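Local coordinates for glucanase (Klebsiella pneumoniae, PDB 5GY3), which probably cleaves internal beta-1,4-glucosidic linkages in cellulose and related beta-glucans, as a family 8 glycoside hydrolase, at residues A[39-49]-A[98-108]. Residues are numbered along the deposited sequence; the frame is centred on the assembly and turned at random.
Sequences AVANNDRPAFD and RAQKQWQDKRY
Val40 enters helix 86-103 as a knob into the hole formed by Arg98, Ala99, Gln102 and Trp103: its CG1 lies 3.7 Å from Gln102 CB, while CG2 faces Ala99 and the far rim of the indole. Three residues on, Asn43 has positive phi and closes a Schellman motif that ends helix 29-41. Its OD1 accepts from Trp103 NE1 at 2.9 Å, the donor standing nearly in line with the C=O (167°), so the indole N-H is satisfied at the turn. Arg45 then runs extended across one indole face; its CD sits 3.8 Å from the centroid of the Trp103 five-membered ring, and guanidinium and indole planes are only 7° apart. That path brings NE to Tyr108 OH (2.9 Å, in the guanidinium plane) and NH2 to Asp105 OD2, a salt bridge whose hydrogen bond is weak. Asp105 is also gripped side-on by Arg107. Phe48 receives the Trp103 edge on its face in an offset edge-to-face stack and turns its own edge to the Tyr108 face (planes at 83°). Asp49 OD1 accepts a short hydrogen bond from Tyr108 OH (2.5 Å) through its syn lone pair. The contact thus joins the turns 29-41/45-59 and 86-103/106-123, consistent with the rim of the family's (alpha/alpha)6 barrel; helix 2-11 packs against the first through Trp4, and Leu304 of helix 293-307 touches both Ala41 and Arg98.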
ATOM      1  N   ALA A  39       6.227  12.150   5.932  1.00 10.23           N
ATOM      2  CA  ALA A  39       6.928  12.991   6.902  1.00 11.62           C
ATOM      3  C   ALA A  39       8.440  12.893   6.722  1.00 11.98           C
ATOM      4  O   ALA A  39       9.141  13.908   6.784  1.00 11.87           O
ATOM      5  CB  ALA A  39       6.521  12.613   8.326  1.00 10.36           C
ATOM      6  N   VAL A  40       8.960  11.688   6.470  1.00 11.57           N
ATOM      7  CA  VAL A  40      10.391  11.550   6.182  1.00 11.10           C
ATOM      8  C   VAL A  40      10.748  12.316   4.916  1.00 12.06           C
ATOM      9  O   VAL A  40      11.738  13.062   4.871  1.00 12.52           O
ATOM     10  CB  VAL A  40      10.781  10.067   6.044  1.00  9.66           C
ATOM     11  CG1 VAL A  40      12.266   9.955   5.693  1.00 13.10           C
ATOM     12  CG2 VAL A  40      10.451   9.297   7.305  1.00 11.03           C
ATOM     13  N   ALA A  41       9.939  12.139   3.866  1.00 10.17           N
ATOM     14  CA  ALA A  41      10.215  12.770   2.580  1.00 10.64           C
ATOM     15  C   ALA A  41      10.227  14.290   2.678  1.00 13.11           C
ATOM     16  O   ALA A  41      10.949  14.960   1.931  1.00 13.95           O
ATOM     17  CB  ALA A  41       9.184  12.315   1.554  1.00 11.09           C
ATOM     18  N   ASN A  42       9.436  14.853   3.579  1.00 12.23           N
ATOM     19  CA  ASN A  42       9.389  16.297   3.748  1.00 12.06           C
ATOM     20  C   ASN A  42      10.310  16.772   4.860  1.00 14.79           C
ATOM     21  O   ASN A  42      10.297  17.956   5.198  1.00 16.00           O
ATOM     22  CB  ASN A  42       7.950  16.746   3.990  1.00 12.02           C
ATOM     23  CG  ASN A  42       7.127  16.720   2.715  1.00 17.37           C
ATOM     24  OD1 ASN A  42       7.146  17.669   1.937  1.00 17.36           O
ATOM     25  ND2 ASN A  42       6.430  15.615   2.479  1.00 11.18           N
ATOM     26  N   ASN A  43      11.128  15.872   5.407  1.00 12.71           N
ATOM     27  CA  ASN A  43      12.092  16.193   6.457  1.00 14.23           C
ATOM     28  C   ASN A  43      11.397  16.847   7.652  1.00 16.52           C
ATOM     29  O   ASN A  43      11.798  17.902   8.148  1.00 15.80           O
ATOM     30  CB  ASN A  43      13.219  17.067   5.899  1.00 14.50           C
ATOM     31  CG  ASN A  43      14.431  17.118   6.815  1.00 18.03           C
ATOM     32  OD1 ASN A  43      14.474  16.451   7.848  1.00 16.16           O
ATOM     33  ND2 ASN A  43      15.425  17.916   6.434  1.00 21.71           N
ATOM     34  N   ASP A  44      10.328  16.199   8.118  1.00 12.03           N
ATOM     35  CA  ASP A  44       9.465  16.717   9.177  1.00 12.02           C
ATOM     36  C   ASP A  44       9.518  15.752  10.356  1.00 15.03           C
ATOM     37  O   ASP A  44       8.593  14.971  10.591  1.00 12.04           O
ATOM     38  CB  ASP A  44       8.019  16.914   8.652  1.00 14.13           C
ATOM     39  CG  ASP A  44       7.136  17.686   9.625  1.00 15.76           C
ATOM     40  OD1 ASP A  44       7.507  17.857  10.804  1.00 13.31           O
ATOM     41  OD2 ASP A  44       6.042  18.110   9.207  1.00 15.46           O
ATOM     42  N   ARG A  45      10.606  15.826  11.123  1.00 12.69           N
ATOM     43  CA  ARG A  45      10.772  14.889  12.222  1.00 12.47           C
ATOM     44  C   ARG A  45       9.736  15.066  13.329  1.00 13.23           C
ATOM     45  O   ARG A  45       9.274  14.060  13.891  1.00 12.66           O
ATOM     46  CB  ARG A  45      12.189  14.991  12.793  1.00 14.89           C
ATOM     47  CG  ARG A  45      12.517  13.795  13.650  1.00 15.75           C
ATOM     48  CD  ARG A  45      13.971  13.756  14.004  1.00 16.11           C
ATOM     49  NE  ARG A  45      14.269  12.567  14.795  1.00 18.10           N
ATOM     50  CZ  ARG A  45      15.457  12.320  15.334  1.00 21.74           C
ATOM     51  NH1 ARG A  45      16.442  13.190  15.173  1.00 17.67           N
ATOM     52  NH2 ARG A  45      15.650  11.215  16.044  1.00 22.17           N
ATOM     53  N   PRO A  46       9.349  16.297  13.704  1.00 14.84           N
ATOM     54  CA  PRO A  46       8.272  16.414  14.707  1.00 16.07           C
ATOM     55  C   PRO A  46       7.003  15.679  14.302  1.00 15.30           C
ATOM     56  O   PRO A  46       6.439  14.934  15.117  1.00 13.46           O
ATOM     57  CB  PRO A  46       8.063  17.932  14.815  1.00 16.75           C
ATOM     58  CG  PRO A  46       9.397  18.491  14.489  1.00 16.18           C
ATOM     59  CD  PRO A  46       9.925  17.619  13.384  1.00 14.42           C
ATOM     60  N   ALA A  47       6.558  15.846  13.051  1.00 12.16           N
ATOM     61  CA  ALA A  47       5.356  15.154  12.593  1.00 14.22           C
ATOM     62  C   ALA A  47       5.571  13.650  12.572  1.00 12.35           C
ATOM     63  O   ALA A  47       4.694  12.887  12.996  1.00 13.76           O
ATOM     64  CB  ALA A  47       4.952  15.649  11.203  1.00 14.17           C
ATOM     65  N   PHE A  48       6.733  13.204  12.080  1.00 12.43           N
ATOM     66  CA  PHE A  48       7.028  11.773  12.079  1.00 10.31           C
ATOM     67  C   PHE A  48       6.927  11.188  13.483  1.00 12.49           C
ATOM     68  O   PHE A  48       6.309  10.137  13.686  1.00 10.72           O
ATOM     69  CB  PHE A  48       8.415  11.506  11.493  1.00 10.27           C
ATOM     70  CG  PHE A  48       8.739  10.038  11.397  1.00 11.92           C
ATOM     71  CD1 PHE A  48       9.266   9.357  12.479  1.00 13.46           C
ATOM     72  CD2 PHE A  48       8.496   9.338  10.227  1.00 10.71           C
ATOM     73  CE1 PHE A  48       9.535   7.999  12.411  1.00  9.51           C
ATOM     74  CE2 PHE A  48       8.767   7.981  10.151  1.00  9.83           C
ATOM     75  CZ  PHE A  48       9.284   7.315  11.247  1.00  8.95           C
ATOM     76  N   ASP A  49       7.551  11.843  14.467  1.00 10.04           N
ATOM     77  CA  ASP A  49       7.531  11.300  15.822  1.00 13.52           C
ATOM     78  C   ASP A  49       6.118  11.303  16.404  1.00 16.29           C
ATOM     79  O   ASP A  49       5.755  10.382  17.148  1.00 14.03           O
ATOM     80  CB  ASP A  49       8.507  12.075  16.718  1.00 14.15           C
ATOM     81  CG  ASP A  49       9.976  11.698  16.470  1.00 19.18           C
ATOM     82  OD1 ASP A  49      10.248  10.586  15.971  1.00 18.38           O
ATOM     83  OD2 ASP A  49      10.874  12.506  16.793  1.00 14.66           O
ATOM     84  N   ARG A  98      13.430   4.342   6.624  1.00 10.14           N
ATOM     85  CA  ARG A  98      13.815   5.569   5.939  1.00  9.66           C
ATOM     86  C   ARG A  98      14.083   6.702   6.925  1.00 11.62           C
ATOM     87  O   ARG A  98      14.938   7.561   6.667  1.00 11.35           O
ATOM     88  CB  ARG A  98      12.734   5.940   4.922  1.00 11.12           C
ATOM     89  CG  ARG A  98      12.745   4.981   3.717  1.00  9.51           C
ATOM     90  CD  ARG A  98      11.405   4.901   2.977  1.00 11.49           C
ATOM     91  NE  ARG A  98      11.115   6.060   2.136  1.00 15.06           N
ATOM     92  CZ  ARG A  98      11.372   6.141   0.829  1.00 13.07           C
ATOM     93  NH1 ARG A  98      11.950   5.139   0.186  1.00 12.91           N
ATOM     94  NH2 ARG A  98      11.037   7.232   0.151  1.00 13.84           N
ATOM     95  N   ALA A  99      13.397   6.702   8.065  1.00  8.38           N
ATOM     96  CA  ALA A  99      13.649   7.712   9.087  1.00 10.75           C
ATOM     97  C   ALA A  99      15.054   7.584   9.666  1.00 11.78           C
ATOM     98  O   ALA A  99      15.702   8.592   9.970  1.00 10.08           O
ATOM     99  CB  ALA A  99      12.605   7.601  10.195  1.00  9.73           C
ATOM    100  N   GLN A 100      15.535   6.349   9.849  1.00 11.56           N
ATOM    101  CA  GLN A 100      16.901   6.171  10.337  1.00 12.55           C
ATOM    102  C   GLN A 100      17.898   6.832   9.401  1.00 12.75           C
ATOM    103  O   GLN A 100      18.846   7.488   9.849  1.00 14.19           O
ATOM    104  CB  GLN A 100      17.236   4.686  10.479  1.00 11.64           C
ATOM    105  CG  GLN A 100      18.681   4.439  10.943  1.00 12.78           C
ATOM    106  CD  GLN A 100      19.671   4.405   9.797  1.00 19.62           C
ATOM    107  OE1 GLN A 100      19.394   3.828   8.748  1.00 20.02           O
ATOM    108  NE2 GLN A 100      20.826   5.041   9.987  1.00 18.67           N
ATOM    109  N   LYS A 101      17.722   6.636   8.097  1.00 12.80           N
ATOM    110  CA  LYS A 101      18.655   7.214   7.139  1.00 15.74           C
ATOM    111  C   LYS A 101      18.549   8.728   7.124  1.00 15.60           C
ATOM    112  O   LYS A 101      19.565   9.429   7.100  1.00 15.99           O
ATOM    113  CB  LYS A 101      18.398   6.647   5.747  1.00 19.34           C
ATOM    114  CG  LYS A 101      18.753   5.183   5.616  1.00 24.02           C
ATOM    115  CD  LYS A 101      18.239   4.606   4.308  1.00 29.45           C
ATOM    116  CE  LYS A 101      19.048   3.383   3.915  1.00 33.10           C
ATOM    117  NZ  LYS A 101      19.402   2.575   5.112  1.00 36.30           N
ATOM    118  N   GLN A 102      17.321   9.245   7.154  1.00 10.78           N
ATOM    119  CA  GLN A 102      17.113  10.684   7.053  1.00 10.74           C
ATOM    120  C   GLN A 102      17.721  11.418   8.240  1.00 14.67           C
ATOM    121  O   GLN A 102      18.416  12.426   8.071  1.00 14.51           O
ATOM    122  CB  GLN A 102      15.618  10.975   6.944  1.00 12.17           C
ATOM    123  CG  GLN A 102      15.280  12.448   6.932  1.00 14.14           C
ATOM    124  CD  GLN A 102      15.701  13.128   5.646  1.00 19.78           C
ATOM    125  OE1 GLN A 102      15.691  12.521   4.574  1.00 22.92           O
ATOM    126  NE2 GLN A 102      16.094  14.388   5.748  1.00 22.49           N
ATOM    127  N   TRP A 103      17.467  10.932   9.455  1.00 11.71           N
ATOM    128  CA  TRP A 103      17.856  11.651  10.661  1.00 13.86           C
ATOM    129  C   TRP A 103      19.005  10.993  11.414  1.00 14.49           C
ATOM    130  O   TRP A 103      19.382  11.488  12.484  1.00 13.52           O
ATOM    131  CB  TRP A 103      16.641  11.829  11.588  1.00 13.23           C
ATOM    132  CG  TRP A 103      15.592  12.664  10.920  1.00 14.84           C
ATOM    133  CD1 TRP A 103      15.749  13.934  10.429  1.00 17.12           C
ATOM    134  CD2 TRP A 103      14.235  12.288  10.630  1.00 12.82           C
ATOM    135  NE1 TRP A 103      14.571  14.370   9.861  1.00 15.00           N
ATOM    136  CE2 TRP A 103      13.630  13.378   9.970  1.00 13.41           C
ATOM    137  CE3 TRP A 103      13.470  11.142  10.879  1.00 11.61           C
ATOM    138  CZ2 TRP A 103      12.300  13.351   9.537  1.00 12.19           C
ATOM    139  CZ3 TRP A 103      12.136  11.120  10.449  1.00  9.81           C
ATOM    140  CH2 TRP A 103      11.571  12.220   9.795  1.00 11.36           C
ATOM    141  N   GLN A 104      19.569   9.909  10.879  1.00 14.65           N
ATOM    142  CA  GLN A 104      20.768   9.268  11.422  1.00 17.18           C
ATOM    143  C   GLN A 104      20.561   8.850  12.876  1.00 17.70           C
ATOM    144  O   GLN A 104      21.349   9.176  13.764  1.00 17.54           O
ATOM    145  CB  GLN A 104      21.982  10.188  11.263  1.00 14.75           C
ATOM    146  CG  GLN A 104      22.342  10.424   9.812  1.00 13.63           C
ATOM    147  CD  GLN A 104      22.879   9.175   9.160  1.00 22.11           C
ATOM    148  OE1 GLN A 104      23.883   8.619   9.606  1.00 26.24           O
ATOM    149  NE2 GLN A 104      22.195   8.699   8.125  1.00 21.49           N
ATOM    150  N   ASP A 105      19.480   8.110  13.113  1.00 12.61           N
ATOM    151  CA  ASP A 105      19.116   7.648  14.445  1.00 14.08           C
ATOM    152  C   ASP A 105      18.760   6.171  14.356  1.00 16.21           C
ATOM    153  O   ASP A 105      17.694   5.822  13.835  1.00 12.48           O
ATOM    154  CB  ASP A 105      17.943   8.452  15.003  1.00 17.41           C
ATOM    155  CG  ASP A 105      17.702   8.192  16.476  1.00 21.25           C
ATOM    156  OD1 ASP A 105      18.030   7.091  16.970  1.00 17.76           O
ATOM    157  OD2 ASP A 105      17.176   9.102  17.140  1.00 24.76           O
ATOM    158  N   LYS A 106      19.641   5.315  14.892  1.00 15.30           N
ATOM    159  CA  LYS A 106      19.465   3.866  14.803  1.00 15.54           C
ATOM    160  C   LYS A 106      18.212   3.368  15.512  1.00 14.24           C
ATOM    161  O   LYS A 106      17.759   2.255  15.216  1.00 15.93           O
ATOM    162  CB  LYS A 106      20.684   3.150  15.385  1.00 19.92           C
ATOM    163  CG  LYS A 106      20.808   3.298  16.904  1.00 25.34           C
ATOM    164  CD  LYS A 106      22.011   2.523  17.437  1.00 32.00           C
ATOM    165  CE  LYS A 106      22.273   2.867  18.897  1.00 32.45           C
ATOM    166  NZ  LYS A 106      21.013   2.832  19.704  1.00 35.70           N
ATOM    167  N   ARG A 107      17.645   4.147  16.434  1.00 14.27           N
ATOM    168  CA  ARG A 107      16.446   3.696  17.138  1.00 15.74           C
ATOM    169  C   ARG A 107      15.280   3.465  16.175  1.00 12.31           C
ATOM    170  O   ARG A 107      14.492   2.527  16.365  1.00 12.05           O
ATOM    171  CB  ARG A 107      16.086   4.702  18.234  1.00 19.17           C
ATOM    172  CG  ARG A 107      17.159   4.758  19.347  1.00 25.82           C
ATOM    173  CD  ARG A 107      16.937   5.891  20.356  1.00 31.55           C
ATOM    174  NE  ARG A 107      16.941   7.211  19.724  1.00 30.58           N
ATOM    175  CZ  ARG A 107      16.633   8.344  20.350  1.00 37.09           C
ATOM    176  NH1 ARG A 107      16.302   8.330  21.637  1.00 33.21           N
ATOM    177  NH2 ARG A 107      16.651   9.495  19.688  1.00 33.51           N
ATOM    178  N   TYR A 108      15.179   4.269  15.114  1.00 10.10           N
ATOM    179  CA  TYR A 108      14.131   4.026  14.124  1.00  8.46           C
ATOM    180  C   TYR A 108      14.350   2.705  13.396  1.00 10.64           C
ATOM    181  O   TYR A 108      13.387   1.993  13.080  1.00  9.24           O
ATOM    182  CB  TYR A 108      14.075   5.159  13.105  1.00  9.11           C
ATOM    183  CG  TYR A 108      13.686   6.510  13.659  1.00 10.23           C
ATOM    184  CD1 TYR A 108      12.498   6.685  14.351  1.00 13.29           C
ATOM    185  CD2 TYR A 108      14.501   7.617  13.457  1.00 14.87           C
ATOM    186  CE1 TYR A 108      12.128   7.933  14.842  1.00 14.60           C
ATOM    187  CE2 TYR A 108      14.142   8.870  13.941  1.00 17.39           C
ATOM    188  CZ  TYR A 108      12.959   9.024  14.633  1.00 17.68           C
ATOM    189  OH  TYR A 108      12.596  10.270  15.116  1.00 16.40           O
TER
HETATM  190  O   HOH W   1      13.788  14.176   2.927  1.00 25.44           O